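Local coordinates for protein diol-dehydratase (Roseburia inulinivorans, PDB 5I2A) that probably dehydrates 1,2-propanediol as a B12-independent diol dehydratase of the glycyl radical enzyme family, at residues A[798-801]-A[806-809]; A[811-816]-A[820-825]. All blocks are in the same frame, centred on the assembly; numbering follows the deposited sequence.

Overall arrangement
Both contacts belong to the glycine radical region near the end of the chain and follow one another in sequence. Contact 1 lies further out, its centre about 26 Å from the centre of the chain, and ties helix 795-803 to the loop behind it through one carboxylate, a lysine and a tyrosine. Contact 2 is buried, its centre about 15 Å from that of the chain: a hairpin of strands 812-814 and 819-821. Their centres are about 11 Å apart, and they meet where Phe-822 of contact 2 packs on Leu-798 and Ala-801 of the helix. The outer contact adds a salt bridge to its apolar packing; the inner one relies on backbone bonds and hydrocarbon.

Contact 1 of 2, residues A[798-801]-A[806-809]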
loop_
_atom_site.group_PDB
_atom_site.type_symbol
_atom_site.label_atom_id
_atom_site.label_comp_id
_atom_site.label_asym_id
_atom_site.label_seq_id
_atom_site.Cartn_x
_atom_site.Cartn_y
_atom_site.Cartn_z
ATOM N N LEU A 798 -44.181 12.616 26.645
ATOM C CA LEU A 798 -42.729 12.754 26.670
ATOM C C LEU A 798 -42.266 13.408 27.969
ATOM O O LEU A 798 -41.283 12.974 28.547
ATOM C CB LEU A 798 -42.235 13.554 25.466
ATOM C CG LEU A 798 -42.503 12.957 24.074
ATOM C CD1 LEU A 798 -41.874 13.828 23.018
ATOM C CD2 LEU A 798 -41.984 11.543 23.964
ATOM N N LEU A 799 -42.975 14.444 28.421
ATOM C CA LEU A 799 -42.651 15.093 29.697
ATOM C C LEU A 799 -42.785 14.121 30.866
ATOM O O LEU A 799 -41.916 14.076 31.722
ATOM C CB LEU A 799 -43.533 16.323 29.936
ATOM C CG LEU A 799 -43.321 17.476 28.949
ATOM C CD1 LEU A 799 -44.325 18.598 29.180
ATOM C CD2 LEU A 799 -41.890 18.008 29.037
ATOM N N ASP A 800 -43.862 13.337 30.894
ATOM C CA ASP A 800 -44.037 12.352 31.964
ATOM C C ASP A 800 -42.933 11.287 31.941
ATOM O O ASP A 800 -42.512 10.805 32.994
ATOM C CB ASP A 800 -45.406 11.666 31.879
ATOM C CG ASP A 800 -45.810 11.011 33.205
ATOM O OD1 ASP A 800 -45.570 11.625 34.254
ATOM O OD2 ASP A 800 -46.351 9.890 33.206
ATOM N N ALA A 801 -42.474 10.913 30.748
ATOM C CA ALA A 801 -41.410 9.918 30.620
ATOM C C ALA A 801 -40.078 10.480 31.126
ATOM O O ALA A 801 -39.224 9.736 31.604
ATOM C CB ALA A 801 -41.276 9.445 29.173
ATOM N N GLU A 806 -39.442 5.156 34.848
ATOM C CA GLU A 806 -39.778 3.781 35.184
ATOM C C GLU A 806 -41.170 3.361 34.653
ATOM O O GLU A 806 -41.468 2.180 34.579
ATOM C CB GLU A 806 -39.696 3.568 36.704
ATOM C CG GLU A 806 -40.825 4.229 37.513
ATOM C CD GLU A 806 -40.692 5.744 37.651
ATOM O OE1 GLU A 806 -39.689 6.330 37.169
ATOM O OE2 GLU A 806 -41.609 6.354 38.246
ATOM N N LYS A 807 -41.997 4.316 34.241
ATOM C CA LYS A 807 -43.306 3.993 33.664
ATOM C C LYS A 807 -43.241 3.828 32.141
ATOM O O LYS A 807 -44.245 3.504 31.494
ATOM C CB LYS A 807 -44.332 5.083 34.011
ATOM C CG LYS A 807 -44.760 5.114 35.495
ATOM C CD LYS A 807 -45.407 6.448 35.865
ATOM C CE LYS A 807 -46.651 6.733 35.035
ATOM N NZ LYS A 807 -47.225 8.093 35.298
ATOM N N TYR A 808 -42.061 4.064 31.577
ATOM C CA TYR A 808 -41.914 4.185 30.131
ATOM C C TYR A 808 -40.701 3.452 29.599
ATOM O O TYR A 808 -40.033 3.923 28.680
ATOM C CB TYR A 808 -41.827 5.658 29.748
ATOM C CG TYR A 808 -43.088 6.417 30.067
ATOM C CD1 TYR A 808 -44.169 6.384 29.202
ATOM C CD2 TYR A 808 -43.207 7.139 31.250
ATOM C CE1 TYR A 808 -45.333 7.066 29.484
ATOM C CE2 TYR A 808 -44.377 7.832 31.552
ATOM C CZ TYR A 808 -45.434 7.795 30.661
ATOM O OH TYR A 808 -46.604 8.479 30.943
ATOM N N SER A 809 -40.427 2.290 30.170
ATOM C CA SER A 809 -39.235 1.557 29.815
ATOM C C SER A 809 -39.299 1.062 28.366
ATOM O O SER A 809 -38.270 0.825 27.756
ATOM C CB SER A 809 -39.015 0.393 30.793
ATOM O OG SER A 809 -40.085 -0.525 30.749
#
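A polar contact near the surface folds the chain back on the end of a helix: Asp-800 and Ala-801, in helix 795-803, receive Lys-807 and Tyr-808 from the loop that leads on to strand 812-814. The loop thus turns back on the helix near its C-terminal end, within the glycine radical region, with four residues between the two segments. Its focus is a single oxygen, OD2 of Asp-800, which accepts two hydrogen bonds. The phenol comes in on the anti lone pair, Tyr-808 OH lying 2.7 Å from Asp-800 OD2. The ammonium group takes the syn lone pair instead, with Lys-807 NZ 2.9 Å from Asp-800 OD2, and this second bond is also a salt bridge. Held by two donors on different lone pairs, the carboxylate has little liberty to turn, and the lysine charge would probably favour its ionised form. Asp-800 OD2 lies at the edge of the Tyr-808 ring, in its plane, while the carboxylate itself is turned almost square to the ring. Asp-800 gets there because its CG is anti to the backbone N (chi1 -160°), which carries the acid off the helix toward the loop. Lys-807 crosses it at about a right angle, its chain bent at chi3 to bring the amine round to the oxygen. Nearer the backbone the chemistry turns apolar. Ala-801 puts its methyl over one face of the tyrosine, a CH-pi contact with CB 4.0 Å from the centroid of the Tyr-808 ring and 28° off its normal. Ala-801 also touches Leu-811, at the start of the hairpin. The closest approach of the alanine to the ring is made by its backbone: Ala-801 CA is 3.4 Å from Tyr-808 CD2.

Contact 2 of 2, residues A[811-816]-A[820-825]; sequences LIVRVA and ALFTTL
Phe-822 and Leu-811 lie side by side at the open end of a beta hairpin, strands 812-814 and 819-821, whose turn carries Gly-817, the predicted glycyl radical site, modelled here without the modification. The two side chains point the same way, Leu-811 CD2 resting 3.9 Å from Phe-822 CB. Val-813 comes up to the ring aslant, its CG1 3.7 Å from Phe-822 CD1 while CG2 meets the ring edge in plane. With CG anti to the backbone N (chi1 -172°), the phenyl is carried toward these two residues and helix 795-803. An alanine in place of Phe-822 is likely to open a gap between Val-813, Leu-811 and that helix. Val-815 and Leu-825 slide past each other in opposite directions, Val-815 CG2 meeting Leu-825 CD1. Val-813 and Ala-820, an antiparallel hydrogen-bonded pair, point to one face of the hairpin; Ile-812 and Leu-821, an antiparallel non-hydrogen-bonded pair, point to the other, with Ile-812 CD1 3.6 Å from Leu-821 CD2. One more bond closes the end, from Phe-822 N to Leu-811 O (2.9 Å), and a water donates to the same oxygen, Leu-811 O, at 2.8 Å, while accepting from Thr-823 N.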
loop_
_atom_site.group_PDB
_atom_site.type_symbol
_atom_site.label_atom_id
_atom_site.label_comp_id
_atom_site.label_asym_id
_atom_site.label_seq_id
_atom_site.Cartn_x
_atom_site.Cartn_y
_atom_site.Cartn_z
ATOM N N LEU A 811 -41.017 2.842 25.883
ATOM C CA LEU A 811 -41.425 3.939 25.013
ATOM C C LEU A 811 -40.365 4.202 23.931
ATOM O O LEU A 811 -39.203 4.406 24.247
ATOM C CB LEU A 811 -41.666 5.205 25.826
ATOM C CG LEU A 811 -42.031 6.439 25.000
ATOM C CD1 LEU A 811 -43.407 6.252 24.352
ATOM C CD2 LEU A 811 -41.991 7.673 25.868
ATOM N N ILE A 812 -40.781 4.170 22.668
ATOM C CA ILE A 812 -39.899 4.438 21.532
ATOM C C ILE A 812 -40.206 5.817 20.956
ATOM O O ILE A 812 -41.370 6.188 20.860
ATOM C CB ILE A 812 -40.075 3.389 20.394
ATOM C CG1 ILE A 812 -39.901 1.960 20.913
ATOM C CG2 ILE A 812 -39.166 3.703 19.197
ATOM C CD1 ILE A 812 -38.514 1.448 20.894
ATOM N N VAL A 813 -39.181 6.581 20.585
ATOM C CA VAL A 813 -39.413 7.772 19.773
ATOM C C VAL A 813 -38.561 7.718 18.521
ATOM O O VAL A 813 -37.544 7.027 18.487
ATOM C CB VAL A 813 -39.095 9.078 20.508
ATOM C CG1 VAL A 813 -40.052 9.283 21.677
ATOM C CG2 VAL A 813 -37.618 9.100 20.963
ATOM N N ARG A 814 -38.984 8.457 17.502
ATOM C CA ARG A 814 -38.174 8.668 16.320
ATOM C C ARG A 814 -37.135 9.730 16.614
ATOM O O ARG A 814 -37.492 10.821 17.056
ATOM C CB ARG A 814 -39.033 9.103 15.129
ATOM C CG ARG A 814 -38.287 9.050 13.802
ATOM C CD ARG A 814 -37.833 7.615 13.489
ATOM N NE ARG A 814 -37.201 7.488 12.167
ATOM C CZ ARG A 814 -36.774 6.341 11.649
ATOM N NH1 ARG A 814 -36.886 5.210 12.339
ATOM N NH2 ARG A 814 -36.226 6.321 10.439
ATOM N N VAL A 815 -35.859 9.427 16.375
ATOM C CA VAL A 815 -34.816 10.439 16.514
ATOM C C VAL A 815 -34.598 11.125 15.157
ATOM O O VAL A 815 -35.241 12.119 14.866
ATOM C CB VAL A 815 -33.485 9.835 17.052
ATOM C CG1 VAL A 815 -32.453 10.921 17.260
ATOM C CG2 VAL A 815 -33.732 9.100 18.356
ATOM N N ALA A 816 -33.701 10.595 14.328
ATOM C CA ALA A 816 -33.626 11.044 12.932
ATOM C C ALA A 816 -33.016 9.956 12.064
ATOM O O ALA A 816 -31.812 9.740 12.088
ATOM C CB ALA A 816 -32.827 12.335 12.817
ATOM N N ALA A 820 -35.415 4.953 18.786
ATOM C CA ALA A 820 -34.687 4.602 19.984
ATOM C C ALA A 820 -35.607 4.596 21.203
ATOM O O ALA A 820 -36.695 5.184 21.183
ATOM C CB ALA A 820 -33.526 5.566 20.191
ATOM N N LEU A 821 -35.176 3.905 22.248
ATOM C CA LEU A 821 -35.891 3.938 23.515
ATOM C C LEU A 821 -35.673 5.312 24.152
ATOM O O LEU A 821 -34.536 5.722 24.395
ATOM C CB LEU A 821 -35.415 2.801 24.429
ATOM C CG LEU A 821 -35.892 1.413 23.981
ATOM C CD1 LEU A 821 -35.055 0.324 24.606
ATOM C CD2 LEU A 821 -37.374 1.234 24.353
ATOM N N PHE A 822 -36.767 6.027 24.377
ATOM C CA PHE A 822 -36.728 7.407 24.877
ATOM C C PHE A 822 -35.939 7.562 26.166
ATOM O O PHE A 822 -35.177 8.522 26.323
ATOM C CB PHE A 822 -38.149 7.934 25.100
ATOM C CG PHE A 822 -38.210 9.404 25.438
ATOM C CD1 PHE A 822 -37.936 10.363 24.483
ATOM C CD2 PHE A 822 -38.535 9.819 26.715
ATOM C CE1 PHE A 822 -37.992 11.718 24.788
ATOM C CE2 PHE A 822 -38.597 11.166 27.028
ATOM C CZ PHE A 822 -38.323 12.118 26.065
ATOM N N THR A 823 -36.123 6.627 27.095
ATOM C CA THR A 823 -35.455 6.760 28.379
ATOM C C THR A 823 -33.999 6.281 28.316
ATOM O O THR A 823 -33.325 6.290 29.327
ATOM C CB THR A 823 -36.188 6.000 29.526
ATOM O OG1 THR A 823 -36.214 4.596 29.257
ATOM C CG2 THR A 823 -37.620 6.508 29.694
ATOM N N THR A 824 -33.510 5.864 27.145
ATOM C CA THR A 824 -32.067 5.619 27.005
ATOM C C THR A 824 -31.367 6.840 26.416
ATOM O O THR A 824 -30.163 6.828 26.205
ATOM C CB THR A 824 -31.732 4.392 26.113
ATOM O OG1 THR A 824 -32.108 4.652 24.753
ATOM C CG2 THR A 824 -32.431 3.137 26.614
ATOM N N LEU A 825 -32.129 7.884 26.130
ATOM C CA LEU A 825 -31.563 9.105 25.582
ATOM C C LEU A 825 -31.281 10.118 26.690
ATOM O O LEU A 825 -31.999 10.160 27.694
ATOM C CB LEU A 825 -32.511 9.712 24.548
ATOM C CG LEU A 825 -32.932 8.778 23.412
ATOM C CD1 LEU A 825 -33.795 9.517 22.406
ATOM C CD2 LEU A 825 -31.705 8.156 22.714
HETATM O O HOH W 1 -37.980 4.333 26.742
#